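Local coordinates for D-ribulose-5-phosphate 3-epimerase, putative (Plasmodium falciparum, PDB 1TQX), which probably catalyses the interconversion of D-ribulose 5-phosphate and D-xylulose 5-phosphate, using one divalent metal ion per subunit, at residues Pro10-Ser15 / Glu22-Met27; Leu37-Met42 / Pro53-Leu58; Lys78-Leu83 / Arg111-Trp116. All coordinates share one frame; numbering follows the deposited sequence.

Contact 1: Pro10-Ser15 / Glu22-Met27; sequences PSVLAS and EETQRM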
loop_
_atom_site.group_PDB
_atom_site.type_symbol
_atom_site.label_atom_id
_atom_site.label_comp_id
_atom_site.label_asym_id
_atom_site.label_seq_id
_atom_site.Cartn_x
_atom_site.Cartn_y
_atom_site.Cartn_z
ATOM N N PRO A 10 7.811 4.189 0.549
ATOM C CA PRO A 10 8.360 4.237 -0.811
ATOM C C PRO A 10 8.059 2.938 -1.560
ATOM O O PRO A 10 8.225 1.845 -1.015
ATOM C CB PRO A 10 9.860 4.425 -0.574
ATOM C CG PRO A 10 9.914 5.153 0.762
ATOM C CD PRO A 10 8.867 4.410 1.554
ATOM N N SER A 11 7.614 3.059 -2.807
ATOM C CA SER A 11 7.291 1.889 -3.619
ATOM C C SER A 11 8.514 1.473 -4.432
ATOM O O SER A 11 8.905 2.172 -5.364
ATOM C CB SER A 11 6.122 2.212 -4.556
ATOM O OG SER A 11 5.741 1.061 -5.290
ATOM N N VAL A 12 9.104 0.328 -4.083
ATOM C CA VAL A 12 10.311 -0.172 -4.751
ATOM C C VAL A 12 10.180 -0.470 -6.241
ATOM O O VAL A 12 11.181 -0.647 -6.932
ATOM C CB VAL A 12 10.863 -1.451 -4.055
ATOM C CG1 VAL A 12 11.221 -1.140 -2.615
ATOM C CG2 VAL A 12 9.834 -2.580 -4.116
ATOM N N LEU A 13 8.949 -0.536 -6.731
ATOM C CA LEU A 13 8.701 -0.803 -8.145
ATOM C C LEU A 13 9.386 0.278 -8.986
ATOM O O LEU A 13 9.833 0.022 -10.107
ATOM C CB LEU A 13 7.190 -0.783 -8.416
ATOM C CG LEU A 13 6.670 -1.212 -9.790
ATOM C CD1 LEU A 13 6.700 -2.729 -9.906
ATOM C CD2 LEU A 13 5.242 -0.707 -9.968
ATOM N N ALA A 14 9.470 1.483 -8.425
ATOM C CA ALA A 14 10.080 2.624 -9.106
ATOM C C ALA A 14 11.597 2.748 -8.928
ATOM O O ALA A 14 12.216 3.660 -9.472
ATOM C CB ALA A 14 9.401 3.913 -8.646
ATOM N N SER A 15 12.204 1.832 -8.180
ATOM C CA SER A 15 13.649 1.886 -7.956
ATOM C C SER A 15 14.383 0.943 -8.898
ATOM O O SER A 15 13.788 0.360 -9.807
ATOM C CB SER A 15 13.974 1.475 -6.517
ATOM O OG SER A 15 13.817 0.070 -6.347
ATOM N N GLU A 22 19.751 -2.945 -1.635
ATOM C CA GLU A 22 20.442 -1.663 -1.497
ATOM C C GLU A 22 19.465 -0.486 -1.439
ATOM O O GLU A 22 19.612 0.415 -0.611
ATOM C CB GLU A 22 21.436 -1.461 -2.654
ATOM C CG GLU A 22 22.336 -0.235 -2.490
ATOM C CD GLU A 22 23.477 -0.187 -3.504
ATOM O OE1 GLU A 22 24.629 0.074 -3.093
ATOM O OE2 GLU A 22 23.224 -0.406 -4.708
ATOM N N GLU A 23 18.468 -0.507 -2.320
ATOM C CA GLU A 23 17.470 0.548 -2.371
ATOM C C GLU A 23 16.626 0.611 -1.100
ATOM O O GLU A 23 16.285 1.700 -0.625
ATOM C CB GLU A 23 16.561 0.344 -3.591
ATOM C CG GLU A 23 17.292 0.511 -4.919
ATOM C CD GLU A 23 17.396 1.968 -5.346
ATOM O OE1 GLU A 23 17.641 2.836 -4.482
ATOM O OE2 GLU A 23 17.238 2.242 -6.550
ATOM N N THR A 24 16.290 -0.553 -0.552
ATOM C CA THR A 24 15.478 -0.610 0.661
ATOM C C THR A 24 16.267 -0.140 1.878
ATOM O O THR A 24 15.727 0.547 2.753
ATOM C CB THR A 24 14.952 -2.038 0.919
ATOM O OG1 THR A 24 14.204 -2.488 -0.218
ATOM C CG2 THR A 24 14.038 -2.052 2.139
ATOM N N GLN A 25 17.542 -0.517 1.935
ATOM C CA GLN A 25 18.406 -0.108 3.036
ATOM C C GLN A 25 18.534 1.415 2.983
ATOM O O GLN A 25 18.545 2.083 4.014
ATOM C CB GLN A 25 19.784 -0.775 2.910
ATOM C CG GLN A 25 19.730 -2.301 3.056
ATOM C CD GLN A 25 21.066 -2.980 2.820
ATOM O OE1 GLN A 25 21.829 -2.582 1.942
ATOM N NE2 GLN A 25 21.347 -4.029 3.591
ATOM N N ARG A 26 18.619 1.951 1.771
ATOM C CA ARG A 26 18.725 3.390 1.573
ATOM C C ARG A 26 17.461 4.073 2.106
ATOM O O ARG A 26 17.540 5.039 2.866
ATOM C CB ARG A 26 18.917 3.680 0.083
ATOM C CG ARG A 26 19.071 5.141 -0.291
ATOM C CD ARG A 26 19.036 5.272 -1.813
ATOM N NE ARG A 26 18.460 6.542 -2.236
ATOM C CZ ARG A 26 17.763 6.702 -3.353
ATOM N NH1 ARG A 26 17.554 5.667 -4.160
ATOM N NH2 ARG A 26 17.275 7.898 -3.664
ATOM N N MET A 27 16.292 3.571 1.719
ATOM C CA MET A 27 15.039 4.154 2.193
ATOM C C MET A 27 14.980 4.076 3.718
ATOM O O MET A 27 14.508 4.997 4.391
ATOM C CB MET A 27 13.841 3.413 1.582
ATOM C CG MET A 27 13.654 3.661 0.078
ATOM S SD MET A 27 13.413 5.428 -0.292
ATOM C CE MET A 27 15.008 5.844 -0.999
#

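Contact 2: Leu37-Met42 / Pro53-Leu58; sequences LDVMDM and PVINNL. With ZN (zinc ion), chain D.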
loop_
_atom_site.group_PDB
_atom_site.type_symbol
_atom_site.label_atom_id
_atom_site.label_comp_id
_atom_site.label_asym_id
_atom_site.label_seq_id
_atom_site.Cartn_x
_atom_site.Cartn_y
_atom_site.Cartn_z
ATOM N N LEU A 37 5.953 -3.059 -1.218
ATOM C CA LEU A 37 6.321 -4.086 -2.186
ATOM C C LEU A 37 5.162 -4.533 -3.079
ATOM O O LEU A 37 4.279 -5.271 -2.640
ATOM C CB LEU A 37 6.891 -5.295 -1.423
ATOM C CG LEU A 37 8.013 -4.921 -0.445
ATOM C CD1 LEU A 37 8.194 -5.992 0.634
ATOM C CD2 LEU A 37 9.298 -4.717 -1.239
ATOM N N ASP A 38 5.178 -4.088 -4.332
ATOM C CA ASP A 38 4.129 -4.440 -5.293
ATOM C C ASP A 38 4.353 -5.775 -5.995
ATOM O O ASP A 38 5.305 -5.927 -6.757
ATOM C CB ASP A 38 3.993 -3.345 -6.362
ATOM C CG ASP A 38 3.387 -2.071 -5.817
ATOM O OD1 ASP A 38 2.390 -2.159 -5.083
ATOM O OD2 ASP A 38 3.893 -0.976 -6.134
ATOM N N VAL A 39 3.452 -6.722 -5.749
ATOM C CA VAL A 39 3.514 -8.052 -6.357
ATOM C C VAL A 39 2.443 -8.122 -7.451
ATOM O O VAL A 39 1.257 -7.961 -7.170
ATOM C CB VAL A 39 3.245 -9.146 -5.302
ATOM C CG1 VAL A 39 3.360 -10.534 -5.931
ATOM C CG2 VAL A 39 4.248 -9.000 -4.147
ATOM N N MET A 40 2.871 -8.351 -8.692
ATOM C CA MET A 40 1.969 -8.419 -9.849
ATOM C C MET A 40 2.212 -9.743 -10.582
ATOM O O MET A 40 3.364 -10.142 -10.770
ATOM C CB MET A 40 2.243 -7.229 -10.774
ATOM C CG MET A 40 2.165 -5.889 -10.057
ATOM S SD MET A 40 2.761 -4.566 -11.104
ATOM C CE MET A 40 2.369 -3.117 -10.099
ATOM N N ASP A 41 1.134 -10.409 -11.004
ATOM C CA ASP A 41 1.257 -11.724 -11.644
ATOM C C ASP A 41 0.909 -11.840 -13.123
ATOM O O ASP A 41 0.650 -12.942 -13.607
ATOM C CB ASP A 41 0.412 -12.745 -10.868
ATOM C CG ASP A 41 -1.086 -12.472 -10.971
ATOM O OD1 ASP A 41 -1.475 -11.447 -11.574
ATOM O OD2 ASP A 41 -1.880 -13.290 -10.450
ATOM N N MET A 42 0.884 -10.718 -13.832
ATOM C CA MET A 42 0.562 -10.701 -15.258
ATOM C C MET A 42 -0.861 -11.193 -15.551
ATOM O O MET A 42 -1.224 -11.410 -16.711
ATOM C CB MET A 42 1.583 -11.540 -16.038
ATOM C CG MET A 42 1.545 -11.328 -17.550
ATOM S SD MET A 42 1.712 -9.582 -18.027
ATOM C CE MET A 42 3.441 -9.370 -17.829
ATOM N N PRO A 53 9.793 -15.191 -3.238
ATOM C CA PRO A 53 11.227 -15.513 -3.186
ATOM C C PRO A 53 12.100 -14.264 -3.057
ATOM O O PRO A 53 13.090 -14.254 -2.323
ATOM C CB PRO A 53 11.463 -16.243 -4.502
ATOM C CG PRO A 53 10.160 -16.948 -4.728
ATOM C CD PRO A 53 9.143 -15.873 -4.374
ATOM N N VAL A 54 11.724 -13.211 -3.776
ATOM C CA VAL A 54 12.481 -11.968 -3.734
ATOM C C VAL A 54 12.264 -11.250 -2.403
ATOM O O VAL A 54 13.218 -10.799 -1.767
ATOM C CB VAL A 54 12.065 -11.032 -4.888
ATOM C CG1 VAL A 54 12.842 -9.727 -4.814
ATOM C CG2 VAL A 54 12.312 -11.723 -6.223
ATOM N N ILE A 55 11.008 -11.153 -1.982
ATOM C CA ILE A 55 10.679 -10.488 -0.722
ATOM C C ILE A 55 11.275 -11.206 0.493
ATOM O O ILE A 55 11.775 -10.564 1.419
ATOM C CB ILE A 55 9.142 -10.373 -0.557
ATOM C CG1 ILE A 55 8.584 -9.447 -1.650
ATOM C CG2 ILE A 55 8.796 -9.873 0.847
ATOM C CD1 ILE A 55 7.060 -9.449 -1.757
ATOM N N ASN A 56 11.215 -12.535 0.494
ATOM C CA ASN A 56 11.759 -13.311 1.610
ATOM C C ASN A 56 13.272 -13.129 1.731
ATOM O O ASN A 56 13.814 -13.117 2.841
ATOM C CB ASN A 56 11.413 -14.800 1.445
ATOM C CG ASN A 56 9.932 -15.080 1.652
ATOM O OD1 ASN A 56 9.414 -16.113 1.217
ATOM N ND2 ASN A 56 9.243 -14.162 2.321
ATOM N N ASN A 57 13.951 -12.988 0.592
ATOM C CA ASN A 57 15.399 -12.794 0.576
ATOM C C ASN A 57 15.741 -11.380 1.061
ATOM O O ASN A 57 16.706 -11.182 1.802
ATOM C CB ASN A 57 15.955 -13.003 -0.838
ATOM C CG ASN A 57 17.481 -12.971 -0.883
ATOM O OD1 ASN A 57 18.088 -11.983 -1.308
ATOM N ND2 ASN A 57 18.105 -14.053 -0.429
ATOM N N LEU A 58 14.944 -10.405 0.640
ATOM C CA LEU A 58 15.153 -9.014 1.043
ATOM C C LEU A 58 15.171 -8.868 2.569
ATOM O O LEU A 58 15.977 -8.115 3.124
ATOM C CB LEU A 58 14.039 -8.128 0.474
ATOM C CG LEU A 58 14.035 -6.657 0.902
ATOM C CD1 LEU A 58 15.290 -5.964 0.391
ATOM C CD2 LEU A 58 12.778 -5.970 0.371
HETATM ZN ZN ZN D . 0.971 -0.773 -4.324
#

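Contact 3: Lys78-Leu83 / Arg111-Trp116; sequences KYVPLL and RDNNLW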
loop_
_atom_site.group_PDB
_atom_site.type_symbol
_atom_site.label_atom_id
_atom_site.label_comp_id
_atom_site.label_asym_id
_atom_site.label_seq_id
_atom_site.Cartn_x
_atom_site.Cartn_y
_atom_site.Cartn_z
ATOM N N LYS A 78 -3.072 -17.847 -1.769
ATOM C CA LYS A 78 -1.883 -18.684 -1.970
ATOM C C LYS A 78 -0.588 -18.035 -1.506
ATOM O O LYS A 78 0.410 -18.720 -1.261
ATOM C CB LYS A 78 -1.722 -19.034 -3.451
ATOM C CG LYS A 78 -2.824 -19.894 -4.033
ATOM C CD LYS A 78 -2.535 -20.195 -5.495
ATOM C CE LYS A 78 -3.621 -21.063 -6.108
ATOM N NZ LYS A 78 -3.296 -21.379 -7.525
ATOM N N TYR A 79 -0.595 -16.712 -1.402
ATOM C CA TYR A 79 0.603 -15.991 -1.007
ATOM C C TYR A 79 0.817 -15.854 0.500
ATOM O O TYR A 79 1.932 -15.594 0.940
ATOM C CB TYR A 79 0.609 -14.595 -1.655
ATOM C CG TYR A 79 0.683 -14.614 -3.172
ATOM C CD1 TYR A 79 -0.405 -15.031 -3.941
ATOM C CD2 TYR A 79 1.843 -14.226 -3.835
ATOM C CE1 TYR A 79 -0.338 -15.059 -5.339
ATOM C CE2 TYR A 79 1.923 -14.249 -5.239
ATOM C CZ TYR A 79 0.827 -14.665 -5.980
ATOM O OH TYR A 79 0.877 -14.680 -7.360
ATOM N N VAL A 80 -0.232 -16.030 1.294
ATOM C CA VAL A 80 -0.095 -15.882 2.740
ATOM C C VAL A 80 0.972 -16.781 3.386
ATOM O O VAL A 80 1.826 -16.299 4.134
ATOM C CB VAL A 80 -1.450 -16.105 3.454
ATOM C CG1 VAL A 80 -1.288 -15.911 4.963
ATOM C CG2 VAL A 80 -2.486 -15.115 2.917
ATOM N N PRO A 81 0.943 -18.092 3.112
ATOM C CA PRO A 81 1.960 -18.947 3.732
ATOM C C PRO A 81 3.377 -18.687 3.224
ATOM O O PRO A 81 4.352 -19.107 3.849
ATOM C CB PRO A 81 1.467 -20.363 3.411
ATOM C CG PRO A 81 0.770 -20.184 2.102
ATOM C CD PRO A 81 0.008 -18.887 2.295
ATOM N N LEU A 82 3.483 -17.983 2.098
ATOM C CA LEU A 82 4.780 -17.682 1.503
ATOM C C LEU A 82 5.381 -16.356 1.974
ATOM O O LEU A 82 6.520 -16.034 1.632
ATOM C CB LEU A 82 4.647 -17.645 -0.024
ATOM C CG LEU A 82 3.978 -18.850 -0.696
ATOM C CD1 LEU A 82 3.803 -18.580 -2.191
ATOM C CD2 LEU A 82 4.823 -20.095 -0.479
ATOM N N LEU A 83 4.633 -15.590 2.761
ATOM C CA LEU A 83 5.121 -14.287 3.209
ATOM C C LEU A 83 4.970 -14.078 4.715
ATOM O O LEU A 83 4.644 -12.975 5.175
ATOM C CB LEU A 83 4.376 -13.183 2.444
ATOM C CG LEU A 83 4.597 -13.152 0.920
ATOM C CD1 LEU A 83 3.495 -12.341 0.246
ATOM C CD2 LEU A 83 5.983 -12.562 0.619
ATOM N N ARG A 111 -4.922 -12.281 9.641
ATOM C CA ARG A 111 -4.759 -11.855 11.032
ATOM C C ARG A 111 -4.303 -13.034 11.903
ATOM O O ARG A 111 -3.534 -12.850 12.847
ATOM C CB ARG A 111 -6.065 -11.265 11.597
ATOM C CG ARG A 111 -6.621 -10.042 10.853
ATOM C CD ARG A 111 -5.566 -8.961 10.585
ATOM N NE ARG A 111 -5.005 -8.353 11.790
ATOM C CZ ARG A 111 -5.619 -7.442 12.542
ATOM N NH1 ARG A 111 -6.837 -7.010 12.232
ATOM N NH2 ARG A 111 -5.001 -6.944 13.606
ATOM N N ASP A 112 -4.763 -14.243 11.588
ATOM C CA ASP A 112 -4.352 -15.418 12.360
ATOM C C ASP A 112 -2.893 -15.809 12.111
ATOM O O ASP A 112 -2.372 -16.724 12.753
ATOM C CB ASP A 112 -5.264 -16.620 12.080
ATOM C CG ASP A 112 -6.590 -16.531 12.821
ATOM O OD1 ASP A 112 -6.708 -15.681 13.732
ATOM O OD2 ASP A 112 -7.507 -17.315 12.499
ATOM N N ASN A 113 -2.245 -15.127 11.168
ATOM C CA ASN A 113 -0.829 -15.360 10.880
ATOM C C ASN A 113 -0.043 -14.230 11.544
ATOM O O ASN A 113 1.146 -14.044 11.280
ATOM C CB ASN A 113 -0.563 -15.353 9.365
ATOM C CG ASN A 113 -0.789 -16.711 8.718
ATOM O OD1 ASN A 113 0.130 -17.526 8.615
ATOM N ND2 ASN A 113 -2.017 -16.961 8.284
ATOM N N ASN A 114 -0.722 -13.486 12.414
ATOM C CA ASN A 114 -0.132 -12.354 13.132
ATOM C C ASN A 114 0.414 -11.304 12.174
ATOM O O ASN A 114 1.512 -10.772 12.358
ATOM C CB ASN A 114 0.971 -12.830 14.081
ATOM C CG ASN A 114 0.439 -13.734 15.172
ATOM O OD1 ASN A 114 -0.587 -13.439 15.785
ATOM N ND2 ASN A 114 1.132 -14.840 15.424
ATOM N N LEU A 115 -0.375 -11.013 11.147
ATOM C CA LEU A 115 -0.005 -10.027 10.141
ATOM C C LEU A 115 -1.101 -8.981 10.052
ATOM O O LEU A 115 -2.251 -9.262 10.363
ATOM C CB LEU A 115 0.131 -10.702 8.771
ATOM C CG LEU A 115 1.219 -11.761 8.577
ATOM C CD1 LEU A 115 0.932 -12.577 7.316
ATOM C CD2 LEU A 115 2.559 -11.076 8.485
ATOM N N TRP A 116 -0.742 -7.773 9.637
ATOM C CA TRP A 116 -1.742 -6.730 9.443
ATOM C C TRP A 116 -2.430 -7.109 8.135
ATOM O O TRP A 116 -1.810 -7.730 7.267
ATOM C CB TRP A 116 -1.071 -5.367 9.278
ATOM C CG TRP A 116 -0.869 -4.616 10.557
ATOM C CD1 TRP A 116 -0.685 -5.142 11.801
ATOM C CD2 TRP A 116 -0.803 -3.191 10.707
ATOM N NE1 TRP A 116 -0.510 -4.133 12.722
ATOM C CE2 TRP A 116 -0.576 -2.926 12.076
ATOM C CE3 TRP A 116 -0.912 -2.112 9.817
ATOM C CZ2 TRP A 116 -0.455 -1.623 12.578
ATOM C CZ3 TRP A 116 -0.792 -0.814 10.315
ATOM C CH2 TRP A 116 -0.566 -0.583 11.685
#

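Contact 1: Pro10-Ser15 / Glu22-Met27
The carboxylate of Glu23 faces two ways: its OE2 comes 3.4 Å from CB of Ser15, while its other oxygen lies at the edge of the Arg26 guanidinium. There NH1 of Arg26 donates to OE1 of Glu23 over 2.9 Å, with the acceptor close to the guanidinium plane and offering its syn lone pair; at 138° the salt bridge is noticeably bent. One face of the same guanidinium carries the Met27 methyl, CE sitting 3.7 Å above the plane and over its centre. CB and CG of Glu23 run alongside Ser15, and the bend that follows at chi2 (-84°) swings the carboxylate round so that OE2 meets Ser15 CB and OE1 meets Arg26. OE2 also takes a hydrogen bond from the backbone N of Asn16, so the carboxylate is gripped at both oxygens.

On the loop side, Ser15 OG turns back to donate to Val12 O at 2.8 Å, in the carbonyl plane on a lone pair, and Ser15 N donates to that same oxygen. This double grip closes the short 3-10 turn and fixes the serine that meets Glu23. Further along, Met27 SD lies 3.7 Å from both CB and CG of Pro10, the two side chains sliding past each other in opposite directions. To one side of these two patches, Val12 CG1 crosses Thr24 at 4.1 Å from OG1, a hydroxyl already bonded to Leu20 O.

The segments belong to the first beta-alpha unit of the TIM barrel, the loop leaving strand 7-10 with Ser11, predicted to bind the substrate, and folding against helix 20-29. Helix 202-205 closes one side, where Ile204 touches both Pro10 and Met27; strand 34-40 supplies Ile35 to Val12 and Thr24.

Contact 2: Leu37-Met42 / Pro53-Leu58
Leu37 points from its strand straight at the helix and meets Ile55 tip to tip. Starting at the backbone, its CB lies 4.2 Å from Ile55 CD1, the far end of the isoleucine chain. CG stands beside the backbone N (chi1 -52°), and from there the two methyls part company. CD1 goes to Ile55, 3.9 Å from its CG2 and a little farther from its CG1, whereas CD2 passes across Leu58 and touches its CD2 at 4.0 Å. One leucine therefore spans two residues of the helix that lie nearly a turn apart. Ile55 is shared as well: its extended chain carries CD1 on to Val39, where it comes 3.7 Å from CG2.

This is the first half of a beta-alpha-beta unit of the TIM barrel, strand 34-40, helix 52-58 and strand 66-72. The helical segment runs back almost antiparallel to the strand segment, at 158°; their axes come within 10.6 Å, and the side chains that meet across this gap are all apolar. Asp38, between the two strand residues that touch the helix, Leu37 and Val39, points the other way, and its OD1 binds the zinc ion at 2.1 Å. His36, His70 and Asp179 complete the metal site, and Asp38 is also the predicted proton acceptor. Outside the pair, Leu58 also touches Leu20 and Thr24 of helix 20-29, and Val39 rests on Val69 of the next strand.

Contact 3: Lys78-Leu83 / Arg111-Trp116
Val80 and Asn113 have the nearest CA atoms of the two segments, 8.2 Å apart, where residues 78-82, helical in backbone angles but without the regular bonds, face a type I turn from Arg111 to Asn114 closed by Asn114 N donating to Arg111 O at 2.9 Å. Across this gap the Val80 methyl CG1, anti to its own backbone N (chi1 -179°), crosses to the Asn113 amide. It lies 3.6 Å from ND2 and 3.9 Å from CG, above the amide plane. ND2 donates a hydrogen bond to Glu109 O, in the last turn of helix 100-111, which helps set the position of the amide. Deeper in, Leu115 directs its CD1 toward the backbone of segment 78-83 and stops 4.3 Å from Leu83 O.

Val80, Leu83 and Leu115 all rest on Leu89 of strand 88-92, with Ile110 of helix 100-111 beside Val80 and Leu115. The contact therefore joins the connection between strands 66-72 and 88-92 to the turn leading into strand 116-121, on the outside of the barrel.

Its chemistry is that of methyls against an amide and a carbonyl: the Asn113 amide has its hydrogen-bond partner in Glu109, outside the contact, and what passes between the two segments is van der Waals contact, snug at Val80 and looser at Leu115, with little directional preference.

Overall arrangement
All three contacts lie in the layer around the barrel strands, and most of their touching residues are buried. Contacts 1 and 2 are direct neighbours: Val12 CG2 reaches Leu37 CD2, and helices 20-29 and 52-58 meet beside strand 34-40, with the Thr24 hydroxyl against a Leu58 methyl. Both lie near the zinc end of the barrel through Ser11 and Asp38. Contact 3 is farther round, linked to contact 2 through Leu83 on Ile55 but separated from contact 1, and the partly exposed Asn113 gives it an outer edge. Chemistry follows place: contact 1 sets apolar packing beside a carboxylate held by Arg26 and the Asn16 backbone, contact 2 is purely hydrocarbon, and contact 3 sets methyls against polar groups.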